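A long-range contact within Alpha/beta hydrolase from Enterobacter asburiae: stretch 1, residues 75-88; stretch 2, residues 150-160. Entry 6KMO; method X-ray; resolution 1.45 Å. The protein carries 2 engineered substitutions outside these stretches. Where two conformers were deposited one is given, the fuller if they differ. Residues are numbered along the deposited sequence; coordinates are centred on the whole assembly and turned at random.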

# COMPACT_ATOMS: atom_id res chain seq x y z
N GLU A 75 30.38 7.25 -5.50
CA GLU A 75 30.56 8.13 -4.36
C GLU A 75 30.98 9.51 -4.82
O GLU A 75 31.62 9.66 -5.87
N LYS A 76 30.59 10.51 -4.05
CA LYS A 76 31.02 11.88 -4.31
C LYS A 76 31.00 12.63 -3.00
O LYS A 76 30.02 12.53 -2.25
N THR A 77 32.05 13.38 -2.72
CA THR A 77 32.08 14.29 -1.58
C THR A 77 31.89 15.70 -2.11
O THR A 77 32.62 16.14 -3.00
N ILE A 78 30.90 16.39 -1.58
CA ILE A 78 30.59 17.75 -1.99
C ILE A 78 31.05 18.70 -0.90
O ILE A 78 31.19 18.34 0.27
N GLN A 79 31.32 19.95 -1.30
CA GLN A 79 31.73 21.01 -0.37
C GLN A 79 30.63 22.06 -0.34
O GLN A 79 30.35 22.71 -1.35
N VAL A 80 30.00 22.21 0.82
CA VAL A 80 28.93 23.17 1.04
C VAL A 80 29.31 24.01 2.25
O VAL A 80 29.57 23.46 3.34
N ASN A 81 29.37 25.32 2.09
CA ASN A 81 29.62 26.22 3.21
C ASN A 81 30.80 25.73 4.06
O ASN A 81 30.71 25.59 5.27
N GLY A 82 31.91 25.41 3.39
CA GLY A 82 33.11 25.00 4.08
C GLY A 82 33.10 23.58 4.62
O GLY A 82 34.18 23.04 4.91
N GLN A 83 31.93 22.96 4.77
CA GLN A 83 31.84 21.60 5.26
C GLN A 83 31.73 20.63 4.09
O GLN A 83 31.12 20.94 3.05
N ALA A 84 32.34 19.47 4.26
CA ALA A 84 32.29 18.39 3.28
C ALA A 84 31.14 17.46 3.66
O ALA A 84 30.91 17.20 4.84
N ILE A 85 30.43 16.96 2.65
CA ILE A 85 29.33 16.02 2.86
C ILE A 85 29.55 14.86 1.89
O ILE A 85 29.61 15.07 0.68
N LYS A 86 29.67 13.64 2.43
CA LYS A 86 29.82 12.45 1.60
C LYS A 86 28.46 11.95 1.10
O LYS A 86 27.52 11.80 1.89
N LEU A 87 28.38 11.67 -0.20
CA LEU A 87 27.20 11.12 -0.84
C LEU A 87 27.53 9.74 -1.40
O LEU A 87 28.64 9.48 -1.87
N LYS A 88 26.55 8.85 -1.38
CA LYS A 88 26.61 7.60 -2.11
C LYS A 88 25.48 7.62 -3.12
O LYS A 88 24.34 7.91 -2.75
N ILE A 150 19.98 17.50 9.91
CA ILE A 150 18.94 17.98 8.99
C ILE A 150 19.45 19.15 8.14
O ILE A 150 18.97 19.37 7.03
N ASN A 151 20.43 19.91 8.65
CA ASN A 151 21.05 20.94 7.84
C ASN A 151 21.89 20.32 6.73
O ASN A 151 21.82 20.75 5.57
N GLN A 152 22.69 19.30 7.07
CA GLN A 152 23.45 18.58 6.06
C GLN A 152 22.53 18.02 4.99
O GLN A 152 22.83 18.12 3.79
N ALA A 153 21.41 17.43 5.40
CA ALA A 153 20.47 16.85 4.45
C ALA A 153 19.92 17.92 3.52
O ALA A 153 19.81 17.69 2.30
N TYR A 154 19.55 19.08 4.06
CA TYR A 154 19.02 20.16 3.23
C TYR A 154 20.09 20.68 2.26
O TYR A 154 19.82 20.88 1.07
N GLU A 155 21.30 20.92 2.76
CA GLU A 155 22.36 21.42 1.89
C GLU A 155 22.66 20.43 0.77
O GLU A 155 22.89 20.83 -0.38
N ALA A 156 22.67 19.14 1.07
CA ALA A 156 22.92 18.14 0.02
C ALA A 156 21.78 18.12 -1.00
O ALA A 156 22.02 17.94 -2.20
N THR A 157 20.54 18.30 -0.54
CA THR A 157 19.39 18.36 -1.44
C THR A 157 19.49 19.55 -2.37
O THR A 157 19.29 19.43 -3.59
N LYS A 158 19.81 20.71 -1.81
CA LYS A 158 20.03 21.91 -2.61
C LYS A 158 21.15 21.69 -3.63
O LYS A 158 21.04 22.11 -4.78
N TRP A 159 22.22 21.01 -3.22
CA TRP A 159 23.34 20.76 -4.12
C TRP A 159 22.90 19.89 -5.30
O TRP A 159 23.22 20.19 -6.46
N VAL A 160 22.17 18.82 -5.04
CA VAL A 160 21.71 17.97 -6.14
C VAL A 160 20.79 18.75 -7.07
O VAL A 160 20.85 18.60 -8.29

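A two-stranded antiparallel hairpin lies across one helix, and the contact is mainly apolar, with a water-bridged polar pair near the turn and no clear direct hydrogen bond between the stretches. Strands 75-80 and 83-88 are joined by a type I' turn from Val80 to Gln83; their N-to-C directions make angles of 102° and 72° with the helix, so both strands run steeply across it. Alternation along the strands sends Lys76, Ile78, Val80, Gln83, Ile85 and Leu87 toward the helix, while Thr77, Ala84 and Lys86 do not reach it. From the helix, Glu155, Ala156 and Trp159 point toward the hairpin.

Trp159 (chi1 t, chi2 91°) has the largest covered area. Ile78 (chi1 p, chi2 t) sets CG2 over one face of its indole, 3.5 Å from the centroid of the six-membered ring and 11° off the ring normal, a CH-pi contact. Leu87 (m, t) brings CD1 to 4.2 Å from Trp159 CZ3, and the aliphatic part of Lys76 (chi1 t) places CE 3.7 Å from Trp159 CH2. Three side chains gather round Ala156: its CB lies 4.1 Å from Leu87 CD2, 4.4 Å from Ile78 CD1 and 4.5 Å from Ile85 CG2. Ile85 (m, t) also extends CD1 to 3.7 Å from Gln152 O.

Toward the turn, Val80 (m) packs CG2 3.9 Å from CB of Glu155, using the aliphatic base of that acid. The carboxylate of Glu155 (chi1 m, chi2 m) reaches Asn81 (m) through water 1, which donates to Glu155 OE1 at 2.6 Å and accepts a weak hydrogen bond from Asn81 ND2 at 3.1 Å. The side chain of Gln83 (p, t) lies beside Asn151 and Gln152; the latter's amide is hydrogen-bonded elsewhere in the structure.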

# COMPACT_ATOMS: atom_id res chain seq x y z
CB GLU A 75 31.61 7.57 -3.40
CG GLU A 75 31.82 8.41 -2.16
CD GLU A 75 32.79 7.76 -1.19
OE1 GLU A 75 33.63 8.49 -0.60
OE2 GLU A 75 32.72 6.53 -1.02
CB LYS A 76 30.10 12.57 -5.30
CG LYS A 76 30.53 14.01 -5.65
CD LYS A 76 30.17 14.35 -7.09
CE LYS A 76 30.53 15.78 -7.44
NZ LYS A 76 31.92 15.89 -7.96
CB THR A 77 33.40 14.17 -0.82
OG1 THR A 77 33.51 12.86 -0.26
CG2 THR A 77 33.46 15.19 0.31
CB ILE A 78 29.10 17.96 -2.33
CG1 ILE A 78 28.21 17.72 -1.10
CG2 ILE A 78 28.70 17.05 -3.47
CD1 ILE A 78 26.75 18.08 -1.33
CB GLN A 79 33.06 21.61 -0.81
CG GLN A 79 34.19 20.60 -0.94
CD GLN A 79 34.64 20.02 0.39
OE1 GLN A 79 34.59 20.69 1.43
NE2 GLN A 79 35.08 18.77 0.37
CB VAL A 80 27.56 22.49 1.27
CG1 VAL A 80 27.23 21.57 0.11
CG2 VAL A 80 27.52 21.72 2.60
CB ASN A 81 28.35 26.35 4.07
CG ASN A 81 27.31 27.27 3.45
OD1 ASN A 81 27.28 28.46 3.73
ND2 ASN A 81 26.47 26.70 2.59
CB GLN A 83 30.66 21.43 6.23
CG GLN A 83 29.29 21.20 5.61
CD GLN A 83 28.28 20.65 6.62
OE1 GLN A 83 27.17 21.17 6.76
NE2 GLN A 83 28.66 19.58 7.33
CB ALA A 84 33.60 17.61 3.30
CB ILE A 85 27.96 16.68 2.62
CG1 ILE A 85 27.76 17.86 3.56
CG2 ILE A 85 26.86 15.65 2.83
CD1 ILE A 85 26.48 18.66 3.28
CB LYS A 86 30.51 11.34 2.36
CG LYS A 86 30.99 10.22 1.45
CD LYS A 86 31.42 8.97 2.22
CE LYS A 86 32.56 9.26 3.21
NZ LYS A 86 33.64 8.22 3.22
CB LEU A 87 26.75 11.99 -2.01
CG LEU A 87 26.62 13.47 -1.71
CD1 LEU A 87 26.24 14.25 -2.96
CD2 LEU A 87 25.58 13.71 -0.60
CB LYS A 88 26.48 6.38 -1.20
CG LYS A 88 27.63 6.23 -0.20
CD LYS A 88 28.93 5.85 -0.89
CE LYS A 88 29.09 4.36 -0.94
NZ LYS A 88 30.48 3.95 -1.30
CB ILE A 150 17.59 18.30 9.67
CG1 ILE A 150 17.75 19.40 10.71
CG2 ILE A 150 16.98 17.02 10.25
CD1 ILE A 150 16.49 20.19 10.93
CB ASN A 151 21.93 21.84 8.70
CG ASN A 151 22.67 22.83 7.85
OD1 ASN A 151 22.05 23.69 7.26
ND2 ASN A 151 23.95 22.67 7.73
CB GLN A 152 24.26 17.45 6.69
CG GLN A 152 25.40 17.93 7.56
CD GLN A 152 25.97 16.85 8.43
OE1 GLN A 152 25.28 15.93 8.85
NE2 GLN A 152 27.25 16.96 8.73
CB ALA A 153 19.34 16.18 5.22
CB TYR A 154 18.43 21.30 4.07
CG TYR A 154 18.00 22.45 3.19
CD1 TYR A 154 16.85 22.38 2.45
CD2 TYR A 154 18.81 23.55 3.04
CE1 TYR A 154 16.47 23.41 1.60
CE2 TYR A 154 18.45 24.58 2.19
CZ TYR A 154 17.28 24.50 1.48
OH TYR A 154 16.93 25.54 0.65
CB GLU A 155 23.61 21.73 2.72
CG GLU A 155 23.48 22.95 3.64
CD GLU A 155 23.43 24.27 2.90
OE1 GLU A 155 23.82 24.33 1.71
OE2 GLU A 155 23.02 25.27 3.51
CB ALA A 156 23.10 16.76 0.65
CB THR A 157 18.11 18.44 -0.59
OG1 THR A 157 17.98 17.25 0.23
CG2 THR A 157 16.87 18.56 -1.45
CB LYS A 158 20.35 23.09 -1.70
CG LYS A 158 20.46 24.42 -2.41
CD LYS A 158 20.54 25.56 -1.40
CE LYS A 158 21.11 26.83 -2.04
NZ LYS A 158 22.41 26.58 -2.72
CB TRP A 159 24.52 20.13 -3.39
CG TRP A 159 25.71 19.95 -4.30
CD1 TRP A 159 26.72 20.85 -4.50
CD2 TRP A 159 25.98 18.83 -5.14
NE1 TRP A 159 27.61 20.34 -5.41
CE2 TRP A 159 27.18 19.11 -5.83
CE3 TRP A 159 25.33 17.61 -5.37
CZ2 TRP A 159 27.74 18.22 -6.74
CZ3 TRP A 159 25.90 16.73 -6.28
CH2 TRP A 159 27.09 17.04 -6.96
CB VAL A 160 21.04 16.70 -5.59
CG1 VAL A 160 20.37 15.93 -6.70
CG2 VAL A 160 22.04 15.82 -4.87
O HOH W 1 24.08 26.66 0.61